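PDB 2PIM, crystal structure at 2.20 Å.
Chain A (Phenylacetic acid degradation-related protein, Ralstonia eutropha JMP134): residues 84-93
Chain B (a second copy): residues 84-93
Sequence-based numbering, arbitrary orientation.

Chain A (84-93) STLNLNLSFL
Chain B (84-93) STLNLNLSFL

Strands 84-92 of the two copies run antiparallel at 169° about an exact two-fold axis, so each contact between different residues occurs twice, and those pairing a residue with its own copy occur once. Asn89(A) faces Asn89(B) at the centre, CA to CA 4.3 Å. Within the strands the backbones are extended, except that psi of Leu86(A) and Leu86(B) is -41°; Leu93(A) and Leu93(B), past the strand end, have psi -49°.

Leu88(A) and Leu90(B) form a hydrogen-bonded pair: Leu88(A) N donates to Leu90(B) O at 3.0 Å, and Leu90(B) N donates to Leu88(A) O at 2.9 Å. Farther out, Phe92(B) N donates to Leu86(A) O at 3.1 Å, nearly linearly. A water also donates to Leu86(A) O (3.3 Å) and to Phe92(B) O (2.9 Å).

Asn87, Asn89 and Ser91 of both chains share one face. Asn87 and Asn89 are t in both chains, with chi2 near -95°. Asn87(A) ND2 donates to Asn89(B) OD1 at 2.9 Å, and Asn89(B) ND2 returns a bond to Asn87(A) OD1 at 2.9 Å. Each amide thus satisfies the other's oxygen. Asn87(A) ND2 adds a weak bond to Ser91(B) OG (m), 3.3 Å. Asn89(A) ND2 and Asn89(B) ND2 lie 3.1 Å apart, but both are donors and do not bond.

The opposite face is apolar. Leu90(A) CD1 meets Leu90(B) CD1 at 4.0 Å; Leu90(A) and Leu90(B) are m,t; Leu88(A) and Leu88(B) are t,p. Phe92(B) (m, chi2 -62°) places CE2 3.9 Å from Leu88(A) CB. Its ring edge meets Thr85(A) O, 3.3 Å from CD2.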

# COMPACT_ATOMS: atom_id res chain seq x y z
N SER A 84 7.38 0.82 14.24
CA SER A 84 7.84 0.12 13.09
C SER A 84 6.88 -0.99 12.67
O SER A 84 6.77 -1.98 13.34
CB SER A 84 9.19 -0.47 13.48
OG SER A 84 9.79 -1.10 12.42
N THR A 85 6.21 -0.86 11.53
CA THR A 85 5.25 -1.88 11.09
C THR A 85 5.93 -3.10 10.44
O THR A 85 6.69 -2.96 9.50
CB THR A 85 4.25 -1.27 10.10
OG1 THR A 85 3.55 -0.18 10.73
CG2 THR A 85 3.23 -2.28 9.67
N LEU A 86 5.61 -4.30 10.93
CA LEU A 86 6.27 -5.53 10.53
C LEU A 86 5.48 -6.23 9.46
O LEU A 86 6.04 -6.77 8.52
CB LEU A 86 6.42 -6.46 11.72
CG LEU A 86 7.19 -5.92 12.90
CD1 LEU A 86 7.30 -6.98 13.98
CD2 LEU A 86 8.61 -5.44 12.53
N ASN A 87 4.16 -6.24 9.63
CA ASN A 87 3.25 -6.87 8.70
C ASN A 87 2.03 -5.99 8.62
O ASN A 87 1.67 -5.35 9.64
CB ASN A 87 2.84 -8.29 9.21
CG ASN A 87 2.03 -9.10 8.17
OD1 ASN A 87 0.79 -9.13 8.21
ND2 ASN A 87 2.75 -9.84 7.27
N LEU A 88 1.42 -5.94 7.43
CA LEU A 88 0.16 -5.25 7.20
C LEU A 88 -0.68 -6.13 6.24
O LEU A 88 -0.25 -6.44 5.17
CB LEU A 88 0.43 -3.90 6.54
CG LEU A 88 -0.71 -2.93 6.19
CD1 LEU A 88 -1.52 -2.54 7.40
CD2 LEU A 88 -0.13 -1.71 5.55
N ASN A 89 -1.85 -6.58 6.69
CA ASN A 89 -2.70 -7.41 5.88
C ASN A 89 -3.86 -6.56 5.45
O ASN A 89 -4.55 -5.99 6.30
CB ASN A 89 -3.18 -8.66 6.64
CG ASN A 89 -4.04 -9.58 5.75
OD1 ASN A 89 -5.25 -9.48 5.75
ND2 ASN A 89 -3.39 -10.45 4.98
N LEU A 90 -4.09 -6.49 4.15
CA LEU A 90 -5.08 -5.61 3.55
C LEU A 90 -6.16 -6.44 2.89
O LEU A 90 -5.84 -7.37 2.20
CB LEU A 90 -4.44 -4.77 2.44
CG LEU A 90 -3.27 -3.91 2.90
CD1 LEU A 90 -2.61 -3.28 1.66
CD2 LEU A 90 -3.68 -2.85 3.92
N SER A 91 -7.41 -6.07 3.13
CA SER A 91 -8.55 -6.71 2.53
C SER A 91 -9.27 -5.60 1.80
O SER A 91 -9.53 -4.52 2.38
CB SER A 91 -9.49 -7.35 3.58
OG SER A 91 -8.83 -8.34 4.35
N PHE A 92 -9.61 -5.89 0.56
CA PHE A 92 -10.23 -4.97 -0.36
C PHE A 92 -11.65 -5.45 -0.58
O PHE A 92 -11.84 -6.53 -1.10
CB PHE A 92 -9.47 -4.94 -1.70
CG PHE A 92 -8.02 -4.61 -1.54
CD1 PHE A 92 -7.64 -3.39 -1.02
CD2 PHE A 92 -7.03 -5.52 -1.88
CE1 PHE A 92 -6.31 -3.08 -0.82
CE2 PHE A 92 -5.68 -5.20 -1.71
CZ PHE A 92 -5.33 -3.98 -1.16
N LEU A 93 -12.60 -4.61 -0.21
CA LEU A 93 -13.96 -5.01 0.03
C LEU A 93 -14.84 -4.46 -1.06
O LEU A 93 -15.67 -5.18 -1.61
CB LEU A 93 -14.38 -4.43 1.38
CG LEU A 93 -14.32 -5.31 2.66
CD1 LEU A 93 -13.09 -6.11 2.80
CD2 LEU A 93 -14.52 -4.45 3.89
N SER B 84 -8.84 -8.88 -10.04
CA SER B 84 -9.31 -8.21 -8.88
C SER B 84 -8.64 -8.73 -7.60
O SER B 84 -8.91 -9.83 -7.20
CB SER B 84 -10.80 -8.47 -8.83
OG SER B 84 -11.40 -7.79 -7.79
N THR B 85 -7.80 -7.95 -6.95
CA THR B 85 -7.11 -8.40 -5.74
C THR B 85 -8.00 -8.35 -4.48
O THR B 85 -8.55 -7.31 -4.15
CB THR B 85 -5.85 -7.57 -5.50
OG1 THR B 85 -4.97 -7.68 -6.64
CG2 THR B 85 -5.10 -8.04 -4.29
N LEU B 86 -8.10 -9.47 -3.76
CA LEU B 86 -9.01 -9.62 -2.65
C LEU B 86 -8.30 -9.37 -1.35
O LEU B 86 -8.85 -8.75 -0.44
CB LEU B 86 -9.58 -11.03 -2.61
CG LEU B 86 -10.34 -11.46 -3.85
CD1 LEU B 86 -10.89 -12.87 -3.65
CD2 LEU B 86 -11.49 -10.52 -4.22
N ASN B 87 -7.07 -9.87 -1.25
CA ASN B 87 -6.25 -9.72 -0.06
C ASN B 87 -4.84 -9.52 -0.55
O ASN B 87 -4.46 -10.09 -1.60
CB ASN B 87 -6.32 -10.99 0.83
CG ASN B 87 -5.63 -10.82 2.20
OD1 ASN B 87 -4.47 -11.21 2.38
ND2 ASN B 87 -6.40 -10.30 3.21
N LEU B 88 -4.07 -8.71 0.20
CA LEU B 88 -2.65 -8.51 -0.04
C LEU B 88 -1.95 -8.45 1.34
O LEU B 88 -2.30 -7.64 2.16
CB LEU B 88 -2.44 -7.19 -0.77
CG LEU B 88 -1.04 -6.71 -1.17
CD1 LEU B 88 -0.33 -7.69 -2.08
CD2 LEU B 88 -1.16 -5.38 -1.86
N ASN B 89 -1.03 -9.37 1.61
CA ASN B 89 -0.34 -9.40 2.87
C ASN B 89 1.06 -8.93 2.61
O ASN B 89 1.75 -9.49 1.76
CB ASN B 89 -0.34 -10.81 3.49
CG ASN B 89 0.35 -10.83 4.87
OD1 ASN B 89 1.53 -11.11 4.97
ND2 ASN B 89 -0.40 -10.50 5.92
N LEU B 90 1.49 -7.91 3.35
CA LEU B 90 2.76 -7.24 3.14
C LEU B 90 3.65 -7.45 4.34
O LEU B 90 3.19 -7.32 5.44
CB LEU B 90 2.54 -5.73 3.02
CG LEU B 90 1.61 -5.31 1.90
CD1 LEU B 90 1.33 -3.80 2.03
CD2 LEU B 90 2.14 -5.68 0.52
N SER B 91 4.91 -7.80 4.09
CA SER B 91 5.90 -7.97 5.12
C SER B 91 6.99 -7.00 4.75
O SER B 91 7.45 -6.96 3.59
CB SER B 91 6.46 -9.42 5.15
OG SER B 91 5.45 -10.38 5.39
N PHE B 92 7.41 -6.26 5.77
CA PHE B 92 8.39 -5.21 5.65
C PHE B 92 9.64 -5.68 6.37
O PHE B 92 9.60 -5.89 7.57
CB PHE B 92 7.88 -3.91 6.30
CG PHE B 92 6.56 -3.45 5.74
CD1 PHE B 92 6.47 -3.11 4.40
CD2 PHE B 92 5.42 -3.40 6.52
CE1 PHE B 92 5.26 -2.74 3.85
CE2 PHE B 92 4.20 -2.99 5.97
CZ PHE B 92 4.13 -2.68 4.63
N LEU B 93 10.72 -5.80 5.62
CA LEU B 93 11.86 -6.57 5.99
C LEU B 93 13.01 -5.65 6.32
O LEU B 93 13.68 -5.83 7.34
CB LEU B 93 12.23 -7.46 4.80
CG LEU B 93 11.75 -8.93 4.75
CD1 LEU B 93 10.34 -9.13 5.13
CD2 LEU B 93 12.00 -9.51 3.38
O HOH W 1 8.96 -7.97 9.46
O HOH W 2 -12.09 -9.33 -0.45